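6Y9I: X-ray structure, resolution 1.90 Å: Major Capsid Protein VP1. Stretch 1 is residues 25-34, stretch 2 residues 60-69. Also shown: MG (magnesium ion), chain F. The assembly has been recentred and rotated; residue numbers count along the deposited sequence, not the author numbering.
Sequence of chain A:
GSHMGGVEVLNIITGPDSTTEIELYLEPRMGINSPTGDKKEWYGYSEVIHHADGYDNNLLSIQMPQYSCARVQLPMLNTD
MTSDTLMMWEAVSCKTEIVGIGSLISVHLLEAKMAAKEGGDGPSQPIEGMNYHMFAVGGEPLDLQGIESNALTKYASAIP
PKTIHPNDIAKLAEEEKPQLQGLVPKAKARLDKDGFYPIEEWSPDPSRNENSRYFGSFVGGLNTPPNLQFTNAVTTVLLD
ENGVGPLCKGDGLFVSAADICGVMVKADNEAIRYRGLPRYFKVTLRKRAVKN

Stretch 1 (25-34) YLEPRMGINS
Stretch 2 60-69: LSIQMPQYSC

Two irregular segments can be joined with few direct hydrogen bonds if close backbone approach, one amide side chain and bridging water share the work, as residues 25-34 and 60-69 of this capsid protein illustrate. Stretch 1 leaves a strand at Leu 26 and continues as loop; stretch 2 makes a 3-10 turn at 61-63, runs extended and is strand at 68-69. The chains run antiparallel, with CA-CA distances of 5.4 Å for Arg 29-Gln 66, 3.9 Å for Met 30-Pro 65 and 3.8 Å for Gly 31-Ile 62.

One backbone hydrogen bond crosses, Gln 66 N to Arg 29 O (2.7 Å). Beyond it, CA-H...O contacts take over: Pro 65 CA to Met 30 O (3.5 Å), then a reciprocal pair, Gly 31 CA to Ile 62 O (3.4 Å) and Ile 62 CA to Gly 31 O (3.5 Å). Glycine permits this approach: a CB on Gly 31 would lie 2.1 Å from Ile 62 O. Separately, phi/psi 135/-46 would jam a CB against Met 30 O and by itself calls for glycine.

Among side chains, Asn 33 (chi1 m, chi2 -13°) donates from ND2 to Gln 66 OE1 (2.7 Å), while its OD1 accepts from Gly 31 N (2.9 Å), linking the Gly 31-Asn 33 segment to Gln 66. Gln 66 (chi1 m, chi2 139°) also donates weakly from NE2 to Met 64 O (2.8 Å).

Two apolar pairs add to the packing. Met 30 (m, m, chi3 98°) has its CA-to-CB bond pointing away but brings SD 3.9 Å from Pro 65 CB; Ile 32 CG1 lies 4.4 Å from Ile 62 CB (Ile 62 chi1 p, chi2 t). Leu 26 (m, t) makes a carbon-carbon contact, CB 3.8 Å from Ser 68 CB.

Water adds bridges between the stretches. Water 3 accepts from Arg 29 N (2.9 Å), donates to Gln 66 O (2.7 Å) and bonds Ser 68 OG (2.7 Å; chi1 m); water 4 donates to Gly 31 O (2.7 Å) and accepts a weak bond from Gln 66 NE2 (3.3 Å). The CA-to-CB bond of Glu 27 points away, and its OE1 binds the magnesium ion at 2.5 Å.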

# COMPACT_ATOMS: atom_id res chain seq x y z
N TYR A 25 -15.68 -12.99 -22.84
CA TYR A 25 -15.70 -11.60 -22.31
C TYR A 25 -17.05 -11.40 -21.66
O TYR A 25 -18.05 -11.92 -22.22
CB TYR A 25 -15.53 -10.58 -23.43
CG TYR A 25 -14.10 -10.21 -23.69
CD1 TYR A 25 -13.39 -9.49 -22.75
CD2 TYR A 25 -13.47 -10.55 -24.87
CE1 TYR A 25 -12.08 -9.11 -22.98
CE2 TYR A 25 -12.16 -10.19 -25.11
CZ TYR A 25 -11.47 -9.45 -24.16
OH TYR A 25 -10.18 -9.07 -24.38
N LEU A 26 -17.06 -10.71 -20.52
CA LEU A 26 -18.29 -10.07 -20.00
C LEU A 26 -18.13 -8.56 -20.18
O LEU A 26 -17.15 -7.97 -19.66
CB LEU A 26 -18.54 -10.45 -18.54
CG LEU A 26 -18.83 -11.93 -18.30
CD1 LEU A 26 -18.95 -12.22 -16.81
CD2 LEU A 26 -20.10 -12.36 -19.02
N GLU A 27 -19.05 -7.99 -20.94
CA GLU A 27 -19.11 -6.53 -21.17
C GLU A 27 -19.69 -5.90 -19.90
O GLU A 27 -20.49 -6.53 -19.21
CB GLU A 27 -19.88 -6.25 -22.44
CG GLU A 27 -19.08 -6.62 -23.68
CD GLU A 27 -19.47 -5.92 -24.97
OE1 GLU A 27 -19.85 -6.63 -25.91
OE2 GLU A 27 -19.32 -4.67 -25.06
N PRO A 28 -19.29 -4.65 -19.58
CA PRO A 28 -19.74 -4.01 -18.34
C PRO A 28 -21.24 -3.67 -18.41
O PRO A 28 -21.71 -3.34 -19.51
CB PRO A 28 -18.90 -2.74 -18.26
CG PRO A 28 -18.57 -2.43 -19.70
CD PRO A 28 -18.44 -3.78 -20.39
N ARG A 29 -21.93 -3.82 -17.28
CA ARG A 29 -23.36 -3.45 -17.11
C ARG A 29 -23.47 -2.35 -16.06
O ARG A 29 -23.90 -2.63 -14.90
CB ARG A 29 -24.17 -4.72 -16.84
CG ARG A 29 -24.01 -5.77 -17.93
CD ARG A 29 -24.72 -5.39 -19.19
NE ARG A 29 -24.54 -6.35 -20.27
CZ ARG A 29 -23.84 -6.13 -21.38
NH1 ARG A 29 -23.13 -5.03 -21.55
NH2 ARG A 29 -23.78 -7.06 -22.31
N MET A 30 -23.10 -1.12 -16.44
CA MET A 30 -22.99 0.02 -15.48
C MET A 30 -24.35 0.71 -15.36
O MET A 30 -24.48 1.65 -14.55
CB MET A 30 -21.93 1.03 -15.93
CG MET A 30 -20.50 0.52 -15.79
SD MET A 30 -20.02 0.06 -14.11
CE MET A 30 -20.25 -1.71 -14.11
N GLY A 31 -25.32 0.27 -16.16
CA GLY A 31 -26.71 0.75 -16.12
C GLY A 31 -27.24 1.03 -17.52
O GLY A 31 -28.36 0.59 -17.85
N ILE A 32 -26.44 1.72 -18.32
CA ILE A 32 -26.65 1.85 -19.78
C ILE A 32 -25.98 0.64 -20.43
O ILE A 32 -24.75 0.65 -20.63
CB ILE A 32 -26.18 3.21 -20.31
CG1 ILE A 32 -26.96 4.34 -19.63
CG2 ILE A 32 -26.32 3.25 -21.82
CD1 ILE A 32 -26.26 5.66 -19.59
N ASN A 33 -26.80 -0.37 -20.69
CA ASN A 33 -26.36 -1.77 -20.85
C ASN A 33 -26.42 -2.17 -22.32
O ASN A 33 -26.10 -3.32 -22.63
CB ASN A 33 -27.16 -2.70 -19.96
CG ASN A 33 -26.84 -2.50 -18.50
OD1 ASN A 33 -25.86 -1.82 -18.16
ND2 ASN A 33 -27.65 -3.09 -17.63
N SER A 34 -26.71 -1.24 -23.22
CA SER A 34 -26.78 -1.58 -24.66
C SER A 34 -26.29 -0.39 -25.46
O SER A 34 -26.69 0.73 -25.16
CB SER A 34 -28.20 -1.97 -25.06
OG SER A 34 -28.27 -2.02 -26.48
N LEU A 60 -33.49 5.03 -10.99
CA LEU A 60 -33.70 4.18 -12.18
C LEU A 60 -32.64 3.08 -12.26
O LEU A 60 -31.49 3.32 -11.81
CB LEU A 60 -33.61 5.05 -13.43
CG LEU A 60 -34.50 6.28 -13.45
CD1 LEU A 60 -34.16 7.15 -14.65
CD2 LEU A 60 -35.96 5.86 -13.47
N SER A 61 -32.97 1.97 -12.91
CA SER A 61 -32.04 0.83 -13.15
C SER A 61 -30.79 1.33 -13.87
O SER A 61 -29.70 0.82 -13.57
CB SER A 61 -32.74 -0.27 -13.91
OG SER A 61 -33.65 -0.93 -13.03
N ILE A 62 -30.94 2.32 -14.77
CA ILE A 62 -29.82 2.83 -15.62
C ILE A 62 -28.83 3.65 -14.74
O ILE A 62 -27.70 3.87 -15.24
CB ILE A 62 -30.33 3.60 -16.86
CG1 ILE A 62 -31.24 4.77 -16.49
CG2 ILE A 62 -31.00 2.66 -17.86
CD1 ILE A 62 -31.51 5.75 -17.63
N GLN A 63 -29.17 3.98 -13.48
CA GLN A 63 -28.28 4.69 -12.50
C GLN A 63 -27.61 3.71 -11.53
O GLN A 63 -26.94 4.22 -10.57
CB GLN A 63 -29.07 5.70 -11.66
CG GLN A 63 -29.72 6.79 -12.47
CD GLN A 63 -30.57 7.68 -11.61
OE1 GLN A 63 -31.66 7.28 -11.18
NE2 GLN A 63 -30.06 8.85 -11.29
N MET A 64 -27.79 2.40 -11.71
CA MET A 64 -27.35 1.38 -10.71
C MET A 64 -26.49 0.35 -11.42
O MET A 64 -26.98 -0.46 -12.22
CB MET A 64 -28.54 0.71 -10.04
CG MET A 64 -29.51 1.69 -9.43
SD MET A 64 -30.84 0.82 -8.58
CE MET A 64 -30.00 0.39 -7.07
N PRO A 65 -25.15 0.43 -11.25
CA PRO A 65 -24.27 -0.58 -11.84
C PRO A 65 -24.67 -1.97 -11.35
O PRO A 65 -25.06 -2.15 -10.19
CB PRO A 65 -22.87 -0.13 -11.39
CG PRO A 65 -23.02 1.37 -11.17
CD PRO A 65 -24.41 1.53 -10.61
N GLN A 66 -24.56 -2.93 -12.26
CA GLN A 66 -25.07 -4.31 -12.09
C GLN A 66 -23.95 -5.32 -12.36
O GLN A 66 -23.00 -4.99 -13.08
CB GLN A 66 -26.24 -4.54 -13.06
CG GLN A 66 -27.48 -3.70 -12.76
CD GLN A 66 -28.15 -3.11 -13.99
OE1 GLN A 66 -28.16 -3.73 -15.07
NE2 GLN A 66 -28.71 -1.91 -13.85
N TYR A 67 -24.11 -6.52 -11.84
CA TYR A 67 -23.20 -7.64 -12.12
C TYR A 67 -23.44 -8.13 -13.54
O TYR A 67 -24.59 -8.16 -14.01
CB TYR A 67 -23.43 -8.79 -11.14
CG TYR A 67 -22.99 -8.47 -9.74
CD1 TYR A 67 -21.66 -8.53 -9.37
CD2 TYR A 67 -23.92 -8.12 -8.78
CE1 TYR A 67 -21.27 -8.29 -8.06
CE2 TYR A 67 -23.55 -7.85 -7.48
CZ TYR A 67 -22.21 -7.94 -7.11
OH TYR A 67 -21.85 -7.66 -5.81
N SER A 68 -22.37 -8.56 -14.16
CA SER A 68 -22.36 -9.27 -15.45
C SER A 68 -22.35 -10.76 -15.16
O SER A 68 -21.79 -11.14 -14.14
CB SER A 68 -21.18 -8.86 -16.26
OG SER A 68 -21.18 -7.45 -16.44
N CYS A 69 -22.93 -11.59 -16.03
CA CYS A 69 -22.80 -13.05 -15.90
C CYS A 69 -23.13 -13.74 -17.22
O CYS A 69 -23.84 -13.17 -18.02
CB CYS A 69 -23.66 -13.60 -14.77
SG CYS A 69 -25.44 -13.41 -15.02
MG MG F . -19.34 -6.10 -28.28
O HOH W 1 -18.51 -7.38 -17.03
O HOH W 2 -19.66 -3.72 -27.57
O HOH W 3 -21.03 -5.24 -14.93
O HOH W 4 -30.25 -0.78 -16.54
O HOH W 5 -19.24 -5.35 -30.40
O HOH W 6 -19.43 -8.21 -28.48